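Local coordinates for protein MdcA (Pseudomonas aeruginosa, PDB 5VIT) that probably acts as the transferase subunit of malonate decarboxylase, exchanging malonate for the acetyl group carried on the acyl carrier protein subunit, at residues P86-P91 and L115-L120; T133-Y138 and A382-H387; A358-D363 and T370-R375; E434-L439 and A450-Y455; T460-E465 and A482-V487. All coordinates share one frame; numbering follows the deposited sequence.

Interaction 1. Residues P86-P91 and L115-L120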
# COMPACT_ATOMS: atom_id res chain seq x y z
N PRO A 86 -37.80 10.58 4.85
CA PRO A 86 -36.33 10.50 4.84
C PRO A 86 -35.85 9.11 5.24
O PRO A 86 -35.01 8.52 4.56
CB PRO A 86 -35.91 11.56 5.86
CG PRO A 86 -37.05 12.55 5.84
CD PRO A 86 -38.29 11.74 5.61
N SER A 87 -36.40 8.60 6.34
CA SER A 87 -36.04 7.28 6.86
C SER A 87 -37.30 6.45 7.10
O SER A 87 -38.24 6.93 7.73
CB SER A 87 -35.23 7.44 8.15
OG SER A 87 -35.09 6.22 8.86
N VAL A 88 -37.33 5.23 6.56
CA VAL A 88 -38.51 4.36 6.69
C VAL A 88 -38.17 3.18 7.58
O VAL A 88 -38.00 2.06 7.09
CB VAL A 88 -38.98 3.82 5.32
CG1 VAL A 88 -40.31 3.09 5.46
CG2 VAL A 88 -39.14 4.93 4.33
N GLY A 89 -38.08 3.42 8.89
CA GLY A 89 -37.59 2.41 9.81
C GLY A 89 -38.60 1.70 10.69
O GLY A 89 -38.38 0.56 11.09
N ARG A 90 -39.72 2.36 10.97
CA ARG A 90 -40.70 1.85 11.93
C ARG A 90 -41.77 0.96 11.29
O ARG A 90 -42.19 1.20 10.16
CB ARG A 90 -41.34 3.04 12.66
CG ARG A 90 -40.32 3.95 13.32
CD ARG A 90 -40.29 3.71 14.82
NE ARG A 90 -41.63 3.85 15.38
CZ ARG A 90 -41.95 3.52 16.63
NH1 ARG A 90 -41.01 3.04 17.44
NH2 ARG A 90 -43.20 3.67 17.06
N PRO A 91 -42.21 -0.09 12.02
CA PRO A 91 -43.23 -1.03 11.51
C PRO A 91 -44.52 -0.37 10.98
O PRO A 91 -45.03 -0.84 9.95
CB PRO A 91 -43.53 -1.91 12.74
CG PRO A 91 -42.77 -1.30 13.91
CD PRO A 91 -41.63 -0.54 13.29
N LEU A 115 -35.91 -5.85 3.85
CA LEU A 115 -36.61 -7.02 3.34
C LEU A 115 -38.10 -6.74 3.10
O LEU A 115 -38.64 -7.07 2.05
CB LEU A 115 -36.45 -8.19 4.30
CG LEU A 115 -36.36 -9.59 3.67
CD1 LEU A 115 -35.17 -9.68 2.71
CD2 LEU A 115 -36.24 -10.65 4.76
N ARG A 116 -38.74 -6.10 4.07
CA ARG A 116 -40.18 -5.86 3.98
C ARG A 116 -40.56 -4.96 2.79
O ARG A 116 -41.57 -5.22 2.13
CB ARG A 116 -40.70 -5.25 5.29
CG ARG A 116 -42.21 -5.21 5.35
CD ARG A 116 -42.73 -5.15 6.77
NE ARG A 116 -44.18 -5.05 6.78
CZ ARG A 116 -44.88 -4.31 7.65
NH1 ARG A 116 -44.24 -3.61 8.58
NH2 ARG A 116 -46.20 -4.27 7.58
N ILE A 117 -39.75 -3.94 2.51
CA ILE A 117 -40.02 -3.05 1.39
C ILE A 117 -39.98 -3.82 0.07
O ILE A 117 -40.87 -3.66 -0.77
CB ILE A 117 -39.03 -1.87 1.35
CG1 ILE A 117 -39.43 -0.82 2.39
CG2 ILE A 117 -39.00 -1.24 -0.03
CD1 ILE A 117 -38.42 0.28 2.60
N GLY A 118 -38.96 -4.66 -0.09
CA GLY A 118 -38.90 -5.56 -1.23
C GLY A 118 -40.11 -6.48 -1.30
O GLY A 118 -40.70 -6.66 -2.37
N GLN A 119 -40.49 -7.03 -0.16
CA GLN A 119 -41.67 -7.88 -0.06
C GLN A 119 -42.96 -7.17 -0.50
O GLN A 119 -43.71 -7.68 -1.33
CB GLN A 119 -41.83 -8.39 1.38
CG GLN A 119 -42.99 -9.35 1.55
CD GLN A 119 -42.80 -10.62 0.72
OE1 GLN A 119 -43.37 -10.77 -0.37
NE2 GLN A 119 -42.00 -11.55 1.25
N LEU A 120 -43.20 -5.98 0.06
CA LEU A 120 -44.38 -5.20 -0.29
C LEU A 120 -44.36 -4.77 -1.75
O LEU A 120 -45.41 -4.58 -2.36
CB LEU A 120 -44.51 -3.98 0.62
CG LEU A 120 -44.86 -4.25 2.08
CD1 LEU A 120 -44.49 -3.06 2.97
CD2 LEU A 120 -46.34 -4.60 2.22

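Interaction 2. Residues T133-Y138 and A382-H387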
# COMPACT_ATOMS: atom_id res chain seq x y z
N THR A 133 -30.94 10.54 -1.74
CA THR A 133 -30.17 10.97 -0.58
C THR A 133 -30.97 12.11 0.06
O THR A 133 -31.70 12.82 -0.63
CB THR A 133 -28.71 11.38 -0.95
OG1 THR A 133 -27.99 11.70 0.24
CG2 THR A 133 -28.65 12.57 -1.90
N TYR A 134 -30.85 12.27 1.38
CA TYR A 134 -31.73 13.16 2.16
C TYR A 134 -31.95 14.53 1.50
O TYR A 134 -33.09 14.93 1.24
CB TYR A 134 -31.16 13.38 3.58
CG TYR A 134 -30.91 12.10 4.35
CD1 TYR A 134 -29.62 11.71 4.72
CD2 TYR A 134 -31.96 11.25 4.69
CE1 TYR A 134 -29.39 10.51 5.42
CE2 TYR A 134 -31.74 10.07 5.38
CZ TYR A 134 -30.47 9.71 5.74
OH TYR A 134 -30.28 8.54 6.42
N ILE A 135 -30.86 15.25 1.25
CA ILE A 135 -30.96 16.63 0.84
C ILE A 135 -31.52 16.72 -0.59
O ILE A 135 -32.15 17.68 -0.97
CB ILE A 135 -29.59 17.34 1.02
CG1 ILE A 135 -29.79 18.80 1.40
CG2 ILE A 135 -28.68 17.18 -0.18
CD1 ILE A 135 -28.46 19.57 1.52
N GLU A 136 -31.32 15.65 -1.37
CA GLU A 136 -31.95 15.54 -2.68
C GLU A 136 -33.48 15.46 -2.51
O GLU A 136 -34.25 16.10 -3.24
CB GLU A 136 -31.42 14.32 -3.43
CG GLU A 136 -32.14 14.00 -4.70
CD GLU A 136 -31.71 12.68 -5.29
OE1 GLU A 136 -31.85 12.50 -6.53
OE2 GLU A 136 -31.25 11.82 -4.53
N LEU A 137 -33.92 14.69 -1.52
CA LEU A 137 -35.34 14.56 -1.22
C LEU A 137 -35.95 15.88 -0.77
O LEU A 137 -37.01 16.27 -1.25
CB LEU A 137 -35.57 13.47 -0.16
CG LEU A 137 -37.03 13.02 0.07
CD1 LEU A 137 -37.65 12.47 -1.21
CD2 LEU A 137 -37.10 11.95 1.17
N TYR A 138 -35.28 16.60 0.13
CA TYR A 138 -35.77 17.93 0.53
C TYR A 138 -35.92 18.82 -0.72
O TYR A 138 -36.94 19.47 -0.89
CB TYR A 138 -34.85 18.64 1.55
CG TYR A 138 -34.41 17.78 2.72
CD1 TYR A 138 -33.17 17.98 3.33
CD2 TYR A 138 -35.22 16.78 3.23
CE1 TYR A 138 -32.76 17.21 4.41
CE2 TYR A 138 -34.82 16.00 4.29
CZ TYR A 138 -33.59 16.21 4.88
OH TYR A 138 -33.20 15.41 5.95
N ALA A 382 -25.00 8.85 2.05
CA ALA A 382 -23.78 8.47 1.34
C ALA A 382 -23.66 9.05 -0.08
O ALA A 382 -22.58 9.44 -0.47
CB ALA A 382 -23.64 6.94 1.31
N PRO A 383 -24.76 9.12 -0.86
CA PRO A 383 -24.53 9.72 -2.19
C PRO A 383 -24.18 11.22 -2.14
O PRO A 383 -23.34 11.68 -2.91
CB PRO A 383 -25.87 9.54 -2.91
CG PRO A 383 -26.51 8.41 -2.22
CD PRO A 383 -26.10 8.53 -0.77
N ASN A 384 -24.84 11.96 -1.26
CA ASN A 384 -24.56 13.38 -1.15
C ASN A 384 -23.11 13.64 -0.73
O ASN A 384 -22.44 14.55 -1.25
CB ASN A 384 -25.48 14.03 -0.14
CG ASN A 384 -25.23 15.51 -0.03
OD1 ASN A 384 -25.18 16.21 -1.04
ND2 ASN A 384 -25.03 15.99 1.20
N MET A 385 -22.60 12.85 0.20
CA MET A 385 -21.25 13.12 0.67
C MET A 385 -20.14 12.31 0.00
O MET A 385 -19.00 12.75 0.01
CB MET A 385 -21.21 12.96 2.18
CG MET A 385 -21.87 14.20 2.78
SD MET A 385 -22.11 14.18 4.51
CE MET A 385 -23.32 12.87 4.65
N GLY A 386 -20.48 11.18 -0.61
CA GLY A 386 -19.51 10.39 -1.35
C GLY A 386 -19.55 10.62 -2.86
O GLY A 386 -19.72 9.69 -3.65
N HIS A 387 -19.41 11.88 -3.27
CA HIS A 387 -19.21 12.22 -4.67
C HIS A 387 -18.38 13.50 -4.73
O HIS A 387 -18.27 14.21 -3.74
CB HIS A 387 -20.55 12.40 -5.39
CG HIS A 387 -21.21 13.71 -5.13
ND1 HIS A 387 -22.08 13.91 -4.07
CD2 HIS A 387 -21.10 14.90 -5.76
CE1 HIS A 387 -22.47 15.17 -4.07
NE2 HIS A 387 -21.90 15.79 -5.08

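Interaction 3. Residues A358-D363 and T370-R375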
# COMPACT_ATOMS: atom_id res chain seq x y z
N ALA A 358 -18.36 2.95 4.89
CA ALA A 358 -18.37 1.55 4.52
C ALA A 358 -19.51 1.27 3.55
O ALA A 358 -20.29 2.16 3.21
CB ALA A 358 -18.52 0.68 5.77
N THR A 359 -19.61 0.01 3.14
CA THR A 359 -20.57 -0.43 2.15
C THR A 359 -20.68 -1.95 2.28
O THR A 359 -19.89 -2.56 3.01
CB THR A 359 -20.15 -0.03 0.73
OG1 THR A 359 -21.21 -0.31 -0.20
CG2 THR A 359 -18.91 -0.79 0.30
N LEU A 360 -21.66 -2.54 1.59
CA LEU A 360 -21.83 -3.99 1.64
C LEU A 360 -21.25 -4.69 0.41
O LEU A 360 -20.79 -5.82 0.51
CB LEU A 360 -23.32 -4.37 1.76
CG LEU A 360 -24.04 -3.82 2.99
CD1 LEU A 360 -25.42 -4.44 3.11
CD2 LEU A 360 -23.22 -4.07 4.25
N GLN A 361 -21.27 -4.02 -0.74
CA GLN A 361 -20.74 -4.58 -1.97
C GLN A 361 -20.03 -3.53 -2.82
O GLN A 361 -20.51 -2.40 -2.97
CB GLN A 361 -21.85 -5.23 -2.80
CG GLN A 361 -22.18 -6.67 -2.46
CD GLN A 361 -23.16 -7.31 -3.47
OE1 GLN A 361 -23.75 -6.62 -4.31
NE2 GLN A 361 -23.34 -8.61 -3.36
N VAL A 362 -18.90 -3.94 -3.38
CA VAL A 362 -18.13 -3.13 -4.31
C VAL A 362 -17.86 -4.02 -5.50
O VAL A 362 -17.53 -5.19 -5.32
CB VAL A 362 -16.79 -2.65 -3.70
CG1 VAL A 362 -16.07 -1.71 -4.65
CG2 VAL A 362 -17.01 -1.97 -2.36
N ASP A 363 -17.99 -3.51 -6.72
CA ASP A 363 -17.62 -4.35 -7.86
C ASP A 363 -16.23 -3.98 -8.38
O ASP A 363 -15.55 -3.15 -7.78
CB ASP A 363 -18.69 -4.31 -8.96
CG ASP A 363 -18.70 -3.01 -9.78
OD1 ASP A 363 -19.55 -2.95 -10.69
OD2 ASP A 363 -17.89 -2.08 -9.55
N THR A 370 -25.36 -0.74 -1.00
CA THR A 370 -25.88 -1.50 0.15
C THR A 370 -27.10 -2.33 -0.27
O THR A 370 -27.62 -3.13 0.51
CB THR A 370 -26.29 -0.59 1.34
OG1 THR A 370 -27.15 0.46 0.87
CG2 THR A 370 -25.06 0.02 2.02
N VAL A 371 -27.56 -2.13 -1.50
CA VAL A 371 -28.71 -2.88 -2.01
C VAL A 371 -28.30 -4.29 -2.40
O VAL A 371 -27.58 -4.48 -3.38
CB VAL A 371 -29.34 -2.22 -3.25
CG1 VAL A 371 -30.35 -3.17 -3.89
CG2 VAL A 371 -29.98 -0.89 -2.86
N THR A 372 -28.75 -5.26 -1.63
CA THR A 372 -28.47 -6.66 -1.94
C THR A 372 -29.77 -7.38 -2.24
O THR A 372 -30.84 -6.82 -1.99
CB THR A 372 -27.73 -7.35 -0.80
OG1 THR A 372 -28.53 -7.30 0.38
CG2 THR A 372 -26.38 -6.66 -0.53
N ARG A 373 -29.69 -8.61 -2.74
CA ARG A 373 -30.87 -9.32 -3.24
C ARG A 373 -32.03 -9.34 -2.24
O ARG A 373 -31.87 -9.69 -1.07
CB ARG A 373 -30.50 -10.76 -3.64
CG ARG A 373 -31.67 -11.53 -4.23
CD ARG A 373 -31.35 -12.99 -4.55
NE ARG A 373 -32.52 -13.70 -5.08
CZ ARG A 373 -33.43 -14.32 -4.33
NH1 ARG A 373 -33.32 -14.34 -3.01
NH2 ARG A 373 -34.46 -14.93 -4.91
N GLY A 374 -33.20 -8.93 -2.72
CA GLY A 374 -34.40 -8.87 -1.91
C GLY A 374 -34.41 -7.73 -0.90
O GLY A 374 -35.44 -7.46 -0.28
N ARG A 375 -33.28 -7.06 -0.75
CA ARG A 375 -33.13 -6.04 0.29
C ARG A 375 -32.87 -4.65 -0.30
O ARG A 375 -31.72 -4.29 -0.63
CB ARG A 375 -32.00 -6.43 1.25
CG ARG A 375 -32.33 -7.65 2.09
CD ARG A 375 -31.22 -8.01 3.06
NE ARG A 375 -31.70 -8.93 4.10
CZ ARG A 375 -31.87 -10.24 3.93
NH1 ARG A 375 -31.59 -10.82 2.77
NH2 ARG A 375 -32.32 -10.98 4.93
O HOH W 1 -25.34 -4.42 -4.93

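Interaction 4. Residues E434-L439 and A450-Y455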
# COMPACT_ATOMS: atom_id res chain seq x y z
N GLU A 434 -17.91 -9.60 -8.75
CA GLU A 434 -17.88 -9.36 -10.20
C GLU A 434 -19.09 -8.56 -10.69
O GLU A 434 -18.99 -7.84 -11.67
CB GLU A 434 -17.76 -10.71 -10.92
CG GLU A 434 -16.65 -11.54 -10.29
CD GLU A 434 -16.37 -12.85 -10.98
OE1 GLU A 434 -15.58 -12.86 -11.95
OE2 GLU A 434 -16.92 -13.88 -10.53
N ARG A 435 -20.21 -8.68 -9.99
CA ARG A 435 -21.44 -7.93 -10.30
C ARG A 435 -22.22 -7.60 -9.04
O ARG A 435 -22.50 -8.48 -8.23
CB ARG A 435 -22.36 -8.73 -11.25
CG ARG A 435 -22.13 -8.50 -12.74
CD ARG A 435 -22.93 -9.51 -13.58
NE ARG A 435 -24.34 -9.56 -13.16
CZ ARG A 435 -25.34 -8.92 -13.78
NH1 ARG A 435 -25.11 -8.19 -14.86
NH2 ARG A 435 -26.57 -9.04 -13.30
N LEU A 436 -22.57 -6.33 -8.89
CA LEU A 436 -23.41 -5.88 -7.79
C LEU A 436 -24.77 -6.58 -7.83
O LEU A 436 -25.38 -6.71 -8.88
CB LEU A 436 -23.63 -4.37 -7.87
CG LEU A 436 -22.43 -3.43 -7.80
CD1 LEU A 436 -22.89 -2.01 -8.10
CD2 LEU A 436 -21.78 -3.50 -6.41
N ASP A 437 -25.24 -7.02 -6.67
CA ASP A 437 -26.61 -7.47 -6.52
C ASP A 437 -27.59 -6.45 -7.11
O ASP A 437 -28.64 -6.81 -7.64
CB ASP A 437 -26.95 -7.70 -5.04
CG ASP A 437 -26.45 -9.02 -4.52
OD1 ASP A 437 -25.51 -9.58 -5.11
OD2 ASP A 437 -27.01 -9.50 -3.50
N ALA A 438 -27.22 -5.17 -7.01
CA ALA A 438 -28.08 -4.07 -7.44
C ALA A 438 -28.57 -4.18 -8.89
O ALA A 438 -29.63 -3.65 -9.23
CB ALA A 438 -27.35 -2.74 -7.25
N LEU A 439 -27.79 -4.83 -9.75
CA LEU A 439 -28.17 -4.98 -11.16
C LEU A 439 -29.45 -5.81 -11.30
O LEU A 439 -30.40 -5.37 -11.95
CB LEU A 439 -27.04 -5.62 -11.97
CG LEU A 439 -25.79 -4.76 -12.12
CD1 LEU A 439 -24.86 -5.38 -13.14
CD2 LEU A 439 -26.19 -3.39 -12.58
N ALA A 450 -29.48 0.66 -11.99
CA ALA A 450 -29.07 -0.03 -10.78
C ALA A 450 -28.92 0.97 -9.66
O ALA A 450 -28.22 1.98 -9.83
CB ALA A 450 -27.77 -0.77 -11.01
N PRO A 451 -29.55 0.68 -8.52
CA PRO A 451 -29.42 1.53 -7.34
C PRO A 451 -27.99 1.43 -6.77
O PRO A 451 -27.71 0.58 -5.92
CB PRO A 451 -30.46 0.95 -6.37
CG PRO A 451 -30.58 -0.50 -6.79
CD PRO A 451 -30.38 -0.51 -8.27
N VAL A 452 -27.11 2.26 -7.30
CA VAL A 452 -25.73 2.40 -6.85
C VAL A 452 -25.63 3.50 -5.80
O VAL A 452 -26.12 4.62 -6.01
CB VAL A 452 -24.80 2.73 -8.04
CG1 VAL A 452 -23.41 3.16 -7.55
CG2 VAL A 452 -24.69 1.57 -8.98
N MET A 453 -25.00 3.19 -4.68
CA MET A 453 -24.82 4.16 -3.61
C MET A 453 -23.77 5.21 -3.99
O MET A 453 -24.02 6.41 -3.95
CB MET A 453 -24.42 3.46 -2.31
CG MET A 453 -24.25 4.38 -1.13
SD MET A 453 -23.86 3.48 0.39
CE MET A 453 -22.13 3.07 0.09
N ILE A 454 -22.59 4.73 -4.34
CA ILE A 454 -21.51 5.61 -4.74
C ILE A 454 -20.87 4.99 -5.98
O ILE A 454 -20.54 3.79 -5.97
CB ILE A 454 -20.48 5.78 -3.60
CG1 ILE A 454 -21.08 6.61 -2.45
CG2 ILE A 454 -19.21 6.41 -4.11
CD1 ILE A 454 -20.31 6.48 -1.12
N TYR A 455 -20.73 5.78 -7.04
CA TYR A 455 -20.15 5.27 -8.29
C TYR A 455 -18.63 5.22 -8.23
O TYR A 455 -17.98 6.08 -7.62
CB TYR A 455 -20.61 6.10 -9.49
CG TYR A 455 -22.07 5.87 -9.85
CD1 TYR A 455 -23.09 6.60 -9.24
CD2 TYR A 455 -22.43 4.89 -10.78
CE1 TYR A 455 -24.43 6.37 -9.55
CE2 TYR A 455 -23.76 4.65 -11.10
CZ TYR A 455 -24.76 5.41 -10.48
OH TYR A 455 -26.09 5.17 -10.79

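Interaction 5. Residues T460-E465 and A482-V487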
# COMPACT_ATOMS: atom_id res chain seq x y z
N THR A 460 -11.97 8.18 -4.55
CA THR A 460 -10.54 8.53 -4.57
C THR A 460 -9.67 7.50 -3.83
O THR A 460 -8.47 7.36 -4.14
CB THR A 460 -10.30 9.94 -3.95
OG1 THR A 460 -10.75 9.97 -2.58
CG2 THR A 460 -11.07 10.99 -4.75
N HIS A 461 -10.26 6.78 -2.88
CA HIS A 461 -9.50 5.84 -2.06
C HIS A 461 -10.34 4.62 -1.74
O HIS A 461 -11.46 4.75 -1.22
CB HIS A 461 -9.06 6.45 -0.72
CG HIS A 461 -8.10 7.59 -0.83
ND1 HIS A 461 -8.50 8.87 -1.17
CD2 HIS A 461 -6.76 7.66 -0.60
CE1 HIS A 461 -7.45 9.67 -1.17
NE2 HIS A 461 -6.38 8.97 -0.82
N VAL A 462 -9.81 3.44 -2.01
CA VAL A 462 -10.41 2.24 -1.47
C VAL A 462 -9.51 1.74 -0.36
O VAL A 462 -8.31 1.51 -0.57
CB VAL A 462 -10.63 1.15 -2.52
CG1 VAL A 462 -10.97 -0.19 -1.84
CG2 VAL A 462 -11.75 1.55 -3.45
N LEU A 463 -10.08 1.62 0.83
CA LEU A 463 -9.31 1.23 2.00
C LEU A 463 -9.88 -0.06 2.53
O LEU A 463 -11.08 -0.18 2.80
CB LEU A 463 -9.34 2.33 3.06
CG LEU A 463 -8.96 1.98 4.51
CD1 LEU A 463 -7.66 1.19 4.63
CD2 LEU A 463 -8.90 3.26 5.36
N THR A 464 -8.97 -1.01 2.71
CA THR A 464 -9.29 -2.39 3.02
C THR A 464 -8.31 -2.89 4.11
O THR A 464 -7.29 -2.24 4.31
CB THR A 464 -9.21 -3.19 1.69
OG1 THR A 464 -10.52 -3.37 1.12
CG2 THR A 464 -8.51 -4.42 1.84
N GLU A 465 -8.56 -4.00 4.80
CA GLU A 465 -7.54 -4.53 5.72
C GLU A 465 -6.21 -4.89 5.00
O GLU A 465 -5.18 -5.01 5.65
CB GLU A 465 -8.08 -5.76 6.49
CG GLU A 465 -8.01 -7.11 5.76
CD GLU A 465 -9.18 -7.37 4.81
OE1 GLU A 465 -9.96 -6.44 4.53
OE2 GLU A 465 -9.33 -8.52 4.34
N ALA A 482 -7.20 -2.48 -11.78
CA ALA A 482 -6.00 -3.16 -11.29
C ALA A 482 -5.76 -2.78 -9.84
O ALA A 482 -5.41 -3.62 -9.01
CB ALA A 482 -4.77 -2.82 -12.15
N MET A 483 -5.94 -1.51 -9.53
CA MET A 483 -5.68 -1.02 -8.18
C MET A 483 -6.67 -1.62 -7.19
O MET A 483 -6.28 -2.07 -6.11
CB MET A 483 -5.72 0.51 -8.15
CG MET A 483 -4.69 1.14 -9.09
SD MET A 483 -4.93 2.91 -9.36
CE MET A 483 -4.73 3.39 -7.69
N ILE A 484 -7.95 -1.67 -7.57
CA ILE A 484 -8.97 -2.25 -6.70
C ILE A 484 -8.65 -3.72 -6.45
O ILE A 484 -8.66 -4.19 -5.30
CB ILE A 484 -10.39 -2.09 -7.31
CG1 ILE A 484 -10.81 -0.61 -7.25
CG2 ILE A 484 -11.41 -2.98 -6.57
CD1 ILE A 484 -11.87 -0.20 -8.27
N ALA A 485 -8.32 -4.45 -7.51
CA ALA A 485 -7.99 -5.86 -7.37
C ALA A 485 -6.78 -6.08 -6.43
O ALA A 485 -6.77 -7.04 -5.66
CB ALA A 485 -7.73 -6.49 -8.77
N ALA A 486 -5.79 -5.19 -6.50
CA ALA A 486 -4.62 -5.29 -5.61
C ALA A 486 -4.94 -5.20 -4.12
O ALA A 486 -4.17 -5.66 -3.30
CB ALA A 486 -3.59 -4.22 -5.96
N VAL A 487 -6.07 -4.62 -3.74
CA VAL A 487 -6.38 -4.56 -2.32
C VAL A 487 -7.65 -5.32 -1.97
O VAL A 487 -8.15 -5.20 -0.88
CB VAL A 487 -6.52 -3.10 -1.80
CG1 VAL A 487 -5.26 -2.33 -2.12
CG2 VAL A 487 -7.74 -2.43 -2.40

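Interaction 1. Residues P86-P91 and L115-L120
Arg-116 and Ile-117, neighbours on one turn of helix 114-122, reach the loop 86-91 at two separate places, one polar and one apolar. The Arg-116 chain leaves the helix with CG anti to the backbone N (chi1 -170°) and stays extended from CG to NE, which carries the guanidinium across to Pro-91. There Arg-116 NH1 donates to Pro-91 O over 3.2 Å, with an N-H...O angle of 142°. The donor lies in the carbonyl plane on a lone pair of that oxygen, whereas the oxygen itself is tilted 23° from the guanidinium plane. NH2 of the same group forms a salt bridge with Asp-95, one helical turn beyond Pro-91. Two partners at the start of helix 91-98 therefore fix how the flat group is rotated. At the other place Ile-117 sends its extended CG1-CD1 branch toward the loop, and Ile-117 CD1 meets Val-88 CG1 end to end at 4.4 Å, a light contact between buried residues. Leu-94 touches Val-88, Arg-116 and Ile-117 and bridges the two places. The loop leads from strand 81-85 into helix 91-98, part of a beta-alpha-beta crossover of the parallel sheet of the N-terminal half, consistent with a Rossmann-like fold; helix 114-122 belongs to the next crossover, and Val-88 also packs on Leu-105 and Phe-107 of the intervening strand 102-107.

Interaction 2. Residues T133-Y138 and A382-H387
Thr-133 sits against Pro-383 and Asn-384 where the starts of two helices meet. Thr-133 CB lies against the proline ring, 3.9 Å from Pro-383 CD and equally far from Pro-383 CG. Beyond CB the side chain forks across Asn-384, crossing it at about a right angle. The hydroxyl branch, anti to the backbone N (chi1 -176°), brings Thr-133 OG1 to 3.4 Å from Asn-384 CB. The methyl branch, Thr-133 CG2, reaches the same Asn-384 CB at 3.9 Å. OG1 makes no capping bond to its own helix; it is spent on Gly-380 O, just before the second helix. Glu-136 folds back instead, and Glu-136 OE2 accepts from Thr-133 N at 3.1 Å, nearly straight at 163°, which gives one half of a capping box. Next to this fork, Ile-135 lays CG2 against the carboxamide of Asn-384, with Ile-135 CG2 3.7 Å from Asn-384 OD1 and 3.8 Å from Asn-384 CG. The amide is also held through ND2, which bonds to Gln-345 O. At the C-terminal end of the short helix, His-387 ND1 donates to Pro-383 O. Helix 134-140 follows edge strand 127-131 of the N-terminal parallel sheet, and helix 382-385 belongs to the C-terminal half. Helix 341-350 touches both, through Tyr-134, Tyr-138, Asn-384 and Met-385, so the contact lies in the seam between the halves.

Interaction 3. Residues A358-D363 and T370-R375
Leu-360 leans over Thr-370, with Leu-360 CG 4.1 Å from Thr-370 CG2 and Leu-360 CD1 3.6 Å from Thr-370 O. With CG anti to its own carbonyl carbon (chi1 -59°), the leucine side chain runs on toward Thr-372, and Thr-372 CG2 lies 4.4 Å from Leu-360 CD1. Beside this apolar patch a water joins the two segments: it donates to Gln-361 OE1 at 2.8 Å and to Val-371 O at 2.7 Å, bridging two carbonyl oxygens that, both being acceptors, could not bond to each other. These residues lie at the open end of a beta hairpin. Strands 361-363 and 368-369 run antiparallel, bonded through Gln-361 and Ser-369, and beyond them side chains and water make the join. Farther out, Thr-359 OG1 is hydrogen-bonded to Ser-368 OG, which ties the residue before Leu-360 to strand 368-369. Gln-361 OE1 also accepts from Asp-437 N, so its oxygen is gripped by two donors. The carboxylate of Asp-437 in turn receives Arg-373 N through OD2. The arm after Thr-370 then bends through a type II turn from Thr-372 to Arg-375, closed by Arg-375 N on Thr-372 O, with Gly-374 at the positive phi (74°) of its third place.

Interaction 4. Residues E434-L439 and A450-Y455
Leu-439 CD2 presses to 3.4 Å from Ala-450 CB, a carbon pair tighter than ordinary van der Waals contact. Although the leucine CB is directed away from the facing segment, one branch at the end of the side chain, CD2, meets the alanine, while CD1 lies over the rim of one face of the Arg-435 guanidinium. The contact packs the first turn of helix 437-445 on an inverse gamma turn centred on Pro-451, closed by a weak bond from Val-452 N to Ala-450 O. Ala-438 fits against this turn with both its methyl and its backbone: Ala-438 CB is 3.6 Å from Pro-451 O, and Ala-438 O is 3.4 Å from Pro-451 CD. Pro-451 O is itself hydrogen-bonded to Ser-369 OG, so the turn is held to strand 368-369. Directly after the turn, Met-453 and Ile-454 form a classic beta bulge opposite Ser-368. Leu-436, just before the helix, reaches past the turn to Val-452, the two side chains at about a right angle, with Leu-436 CD1 4.1 Å from Val-452 CG2. The second methyl of that valine, Val-452 CG1, anti to the backbone N (chi1 169°), sits over the centre of the Tyr-455 ring, 3.6 Å above its plane.

Interaction 5. Residues T460-E465 and A482-V487
Val-487 and Val-462 carry most of this buried contact, with Thr-464 completing it farther along the strand. Val-462 brings both its methyls to the helix end. Val-462 CG1, anti to the backbone N (chi1 167°), meets Val-487 CG2 at 4.0 Å, the two side chains crossing at a slant; the other methyl, Val-462 CG2, comes to 4.5 Å from Ile-484 CG1. The valine thus straddles the last turn of the helix, one branch on each of two residues three positions apart. Val-487 itself lies where the helix gives out. Val-487 N still bonds to Ile-484 O at 3.1 Å, with only a weak bond to Met-483 O, a tightening of the final turn; the Val-487 side chain is directed toward the strand. Its CG2 lies between the valine's own N and carbonyl carbon (chi1 -56°), where it meets Val-462. Thr-464, two residues on and on the same face of the strand, packs beside the Val-487 backbone, though its close approach to Val-487 O is doubtful in the model. The threonine hydroxyl bonds to Val-421 O. Strand 461-464 lies between parallel strand 416-420 and antiparallel strand 467-469 of the C-terminal mixed sheet. Helix 477-486 covers this face, with Met-483 and, just past its end, Val-487 touching Ala-469, while Leu-463 faces helix 235-250 on the other.

How the interactions relate
From the N terminus, interaction 1 comes first, closing a 24-residue loop within the parallel sheet's crossovers. Interaction 2 then spans the longest loop, from helix 134-140 to helix 382-385, and joins the N-terminal half to the C-terminal one. Interaction 3 is nested inside that loop; its 370-375 arm returns to interaction 1 where Arg-375 packs on Leu-115, a second link between the halves. Interactions 4 and 5 follow in series, and no loops cross. Asp-437 bonds interaction 4 to interaction 3, their centres about 7 Å apart, and Met-453 and Ile-454 rest on helix 382-385 of interaction 2. Interaction 5, touching none of the others, packs helix 477-486 on the mixed sheet.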